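Leucine aminopeptidase 2 (Saccharomyces cerevisiae, PDB 2XQ0) cleaves amino-terminal residues preferentially from di- and tripeptides as a zinc aminopeptidase of the M1 family, with low epoxide hydrolase activity in vitro. Local coordinates at residues A[257-262]-A[278-283]. Sequence-based numbering, arbitrary orientation.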
ATOM      1  N   TYR A 257      15.275   7.882  13.048  1.00 19.43           N
ATOM      2  CA  TYR A 257      14.798   6.632  12.457  1.00 27.06           C
ATOM      3  C   TYR A 257      15.546   5.542  13.203  1.00 25.38           C
ATOM      4  O   TYR A 257      16.762   5.560  13.250  1.00 29.81           O
ATOM      5  CB  TYR A 257      15.172   6.647  10.971  1.00 26.58           C
ATOM      6  CG  TYR A 257      14.964   5.372  10.176  1.00 23.99           C
ATOM      7  CD1 TYR A 257      13.718   5.057   9.639  1.00 21.97           C
ATOM      8  CD2 TYR A 257      16.033   4.515   9.910  1.00 24.82           C
ATOM      9  CE1 TYR A 257      13.532   3.897   8.875  1.00 25.70           C
ATOM     10  CE2 TYR A 257      15.859   3.355   9.154  1.00 24.30           C
ATOM     11  CZ  TYR A 257      14.611   3.058   8.635  1.00 22.35           C
ATOM     12  OH  TYR A 257      14.444   1.918   7.872  1.00 22.66           O
ATOM     13  N   GLU A 258      14.843   4.595  13.805  1.00 35.39           N
ATOM     14  CA  GLU A 258      15.535   3.660  14.694  1.00 31.06           C
ATOM     15  C   GLU A 258      15.704   2.236  14.141  1.00 34.50           C
ATOM     16  O   GLU A 258      16.171   1.351  14.852  1.00 37.72           O
ATOM     17  CB  GLU A 258      14.844   3.619  16.058  1.00 33.39           C
ATOM     18  CG  GLU A 258      13.486   2.952  16.030  1.00 41.73           C
ATOM     19  CD  GLU A 258      12.664   3.252  17.277  1.00 45.02           C
ATOM     20  OE1 GLU A 258      11.981   4.302  17.294  1.00 40.45           O
ATOM     21  OE2 GLU A 258      12.699   2.445  18.236  1.00 39.37           O
ATOM     22  N   TRP A 259      15.356   2.026  12.875  1.00 25.32           N
ATOM     23  CA  TRP A 259      15.420   0.692  12.270  1.00 25.95           C
ATOM     24  C   TRP A 259      16.784   0.323  11.655  1.00 25.98           C
ATOM     25  O   TRP A 259      16.954  -0.776  11.132  1.00 29.39           O
ATOM     26  CB  TRP A 259      14.318   0.543  11.214  1.00 20.17           C
ATOM     27  CG  TRP A 259      12.932   0.799  11.768  1.00 28.42           C
ATOM     28  CD1 TRP A 259      12.348   2.019  11.985  1.00 27.22           C
ATOM     29  CD2 TRP A 259      11.965  -0.184  12.168  1.00 24.13           C
ATOM     30  NE1 TRP A 259      11.086   1.852  12.502  1.00 23.26           N
ATOM     31  CE2 TRP A 259      10.824   0.511  12.620  1.00 24.56           C
ATOM     32  CE3 TRP A 259      11.958  -1.583  12.202  1.00 24.62           C
ATOM     33  CZ2 TRP A 259       9.692  -0.145  13.092  1.00 19.55           C
ATOM     34  CZ3 TRP A 259      10.816  -2.240  12.659  1.00 19.51           C
ATOM     35  CH2 TRP A 259       9.708  -1.526  13.104  1.00 18.52           C
ATOM     36  N   GLY A 260      17.741   1.244  11.691  1.00 25.00           N
ATOM     37  CA  GLY A 260      19.053   0.970  11.135  1.00 23.37           C
ATOM     38  C   GLY A 260      19.134   1.322   9.655  1.00 26.40           C
ATOM     39  O   GLY A 260      19.342   2.472   9.286  1.00 29.48           O
ATOM     40  N   THR A 261      18.973   0.323   8.795  1.00 22.99           N
ATOM     41  CA  THR A 261      19.052   0.575   7.370  1.00 24.22           C
ATOM     42  C   THR A 261      17.664   0.892   6.838  1.00 18.46           C
ATOM     43  O   THR A 261      16.659   0.522   7.444  1.00 22.29           O
ATOM     44  CB  THR A 261      19.586  -0.649   6.633  1.00 31.10           C
ATOM     45  OG1 THR A 261      18.729  -1.765   6.908  1.00 29.35           O
ATOM     46  CG2 THR A 261      21.008  -0.970   7.102  1.00 35.50           C
ATOM     47  N   TYR A 262      17.628   1.617   5.729  1.00 20.84           N
ATOM     48  CA  TYR A 262      16.414   1.762   4.936  1.00 17.15           C
ATOM     49  C   TYR A 262      16.691   1.296   3.501  1.00 27.01           C
ATOM     50  O   TYR A 262      17.258   2.039   2.688  1.00 21.11           O
ATOM     51  CB  TYR A 262      15.893   3.199   4.924  1.00 15.94           C
ATOM     52  CG  TYR A 262      14.588   3.256   4.166  1.00 21.36           C
ATOM     53  CD1 TYR A 262      13.384   2.932   4.794  1.00 25.93           C
ATOM     54  CD2 TYR A 262      14.561   3.531   2.810  1.00 23.13           C
ATOM     55  CE1 TYR A 262      12.185   2.954   4.087  1.00 18.92           C
ATOM     56  CE2 TYR A 262      13.363   3.545   2.092  1.00 24.16           C
ATOM     57  CZ  TYR A 262      12.188   3.257   2.735  1.00 21.05           C
ATOM     58  OH  TYR A 262      11.009   3.261   2.019  1.00 27.03           O
ATOM     59  N   SER A 278       7.565  -3.218   4.342  1.00 16.73           N
ATOM     60  CA  SER A 278       8.235  -4.179   5.206  1.00 16.06           C
ATOM     61  C   SER A 278       9.441  -3.523   5.815  1.00 19.71           C
ATOM     62  O   SER A 278      10.245  -2.936   5.097  1.00 21.75           O
ATOM     63  CB  SER A 278       8.694  -5.409   4.433  1.00 27.08           C
ATOM     64  OG  SER A 278       7.581  -6.172   4.049  1.00 30.55           O
ATOM     65  N   PRO A 279       9.578  -3.612   7.147  1.00 18.80           N
ATOM     66  CA  PRO A 279      10.724  -3.022   7.856  1.00 22.05           C
ATOM     67  C   PRO A 279      12.066  -3.496   7.345  1.00 21.67           C
ATOM     68  O   PRO A 279      12.302  -4.696   7.239  1.00 20.37           O
ATOM     69  CB  PRO A 279      10.533  -3.499   9.298  1.00 23.54           C
ATOM     70  CG  PRO A 279       9.096  -3.774   9.415  1.00 29.38           C
ATOM     71  CD  PRO A 279       8.631  -4.257   8.072  1.00 23.47           C
ATOM     72  N   ASN A 280      12.946  -2.546   7.061  1.00 19.08           N
ATOM     73  CA  ASN A 280      14.272  -2.823   6.523  1.00 19.04           C
ATOM     74  C   ASN A 280      14.283  -3.348   5.089  1.00 22.35           C
ATOM     75  O   ASN A 280      15.352  -3.642   4.548  1.00 29.34           O
ATOM     76  CB  ASN A 280      15.078  -3.757   7.430  1.00 27.27           C
ATOM     77  CG  ASN A 280      15.385  -3.140   8.789  1.00 29.81           C
ATOM     78  OD1 ASN A 280      14.983  -3.657   9.831  1.00 24.51           O
ATOM     79  ND2 ASN A 280      16.105  -2.037   8.780  1.00 22.40           N
ATOM     80  N   MET A 281      13.116  -3.453   4.455  1.00 19.79           N
ATOM     81  CA  MET A 281      13.103  -3.827   3.040  1.00 23.20           C
ATOM     82  C   MET A 281      11.795  -3.436   2.391  1.00 22.56           C
ATOM     83  O   MET A 281      10.915  -4.257   2.238  1.00 20.17           O
ATOM     84  CB  MET A 281      13.348  -5.336   2.849  1.00 18.52           C
ATOM     85  CG  MET A 281      13.666  -5.779   1.407  1.00 21.97           C
ATOM     86  SD  MET A 281      15.077  -4.948   0.615  1.00 29.13           S
ATOM     87  CE  MET A 281      16.402  -5.476   1.718  1.00 23.49           C
ATOM     88  N   THR A 282      11.676  -2.173   2.017  1.00 17.78           N
ATOM     89  CA  THR A 282      10.514  -1.702   1.276  1.00 14.68           C
ATOM     90  C   THR A 282      10.415  -2.461  -0.047  1.00 18.46           C
ATOM     91  O   THR A 282      11.401  -2.595  -0.762  1.00 24.27           O
ATOM     92  CB  THR A 282      10.666  -0.175   1.021  1.00 17.99           C
ATOM     93  OG1 THR A 282      10.390   0.517   2.243  1.00 22.09           O
ATOM     94  CG2 THR A 282       9.690   0.306  -0.056  1.00 23.61           C
ATOM     95  N   PHE A 283       9.230  -2.970  -0.371  1.00 15.70           N
ATOM     96  CA  PHE A 283       9.005  -3.624  -1.646  1.00 15.27           C
ATOM     97  C   PHE A 283       8.459  -2.557  -2.563  1.00 25.16           C
ATOM     98  O   PHE A 283       7.533  -1.841  -2.196  1.00 26.05           O
ATOM     99  CB  PHE A 283       7.994  -4.765  -1.529  1.00 19.47           C
ATOM    100  CG  PHE A 283       8.555  -6.039  -0.977  1.00 19.02           C
ATOM    101  CD1 PHE A 283       9.576  -6.029  -0.041  1.00 25.36           C
ATOM    102  CD2 PHE A 283       8.033  -7.262  -1.380  1.00 25.51           C
ATOM    103  CE1 PHE A 283      10.088  -7.214   0.471  1.00 37.78           C
ATOM    104  CE2 PHE A 283       8.536  -8.451  -0.873  1.00 27.12           C
ATOM    105  CZ  PHE A 283       9.568  -8.427   0.054  1.00 33.59           C
TER
HETATM  106  O   HOH W   1      12.379   0.259   7.281  1.00 28.06           O
HETATM  107  O   HOH W   2      18.284  -4.200   5.427  1.00 44.66           O
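The indole of Trp259 meets Pro279 obliquely, CZ3 of the tryptophan standing 3.6 Å from CB of the proline, while OD1 of Asn280 lies at the indole edge, near its plane. The neighbouring phenol of Tyr257 carries N of Trp259 on one face, offset toward the rim, and has O of Gly260 and O of Thr261 in plane at its edge; the Tyr262 ring in turn has OH of Tyr257 at its edge. Ser278 to Met281 form a type II beta turn, which presents Asn280 to the loop joining helix 243-253 to strand 264-266 in the catalytic domain of this M1 peptidase. The main polar link is Asn280 ND2 to Trp259 O, 2.8 Å long. At 174° its N-H...O angle is nearly straight, and the acceptor lies in the amide plane of Asn280, although ND2 stands above the carbonyl plane of Trp259, 41° out of it. The same nitrogen makes weak, bent hydrogen bonds to Thr261 O and to Thr261 OG1, 3.2 Å from ND2. One N-H of ND2 thus points almost straight at Trp259 O, while the other is probably shared between the two Thr261 oxygens; Gln198 binds the OD1 end, which helps fix the flip of the amide. Thr261 O also accepts from Tyr257 OH at 2.7 Å. A water bridges that hydroxyl to Asn280 N, and a second water joins Thr261 OG1 to Asn280 O. With CG of Tyr262 anti to the backbone N (chi1 -176°), the side chain touches Glu302, the proton acceptor, on helix 297-311. The phenol thus meets both the helix bearing zinc ligands His301 and His305 and, on the segment following bestatin-pocket residue Glu277, Thr282. At the tip of that phenol, Tyr262 OH lies 2.8 Å from Thr282 OG1.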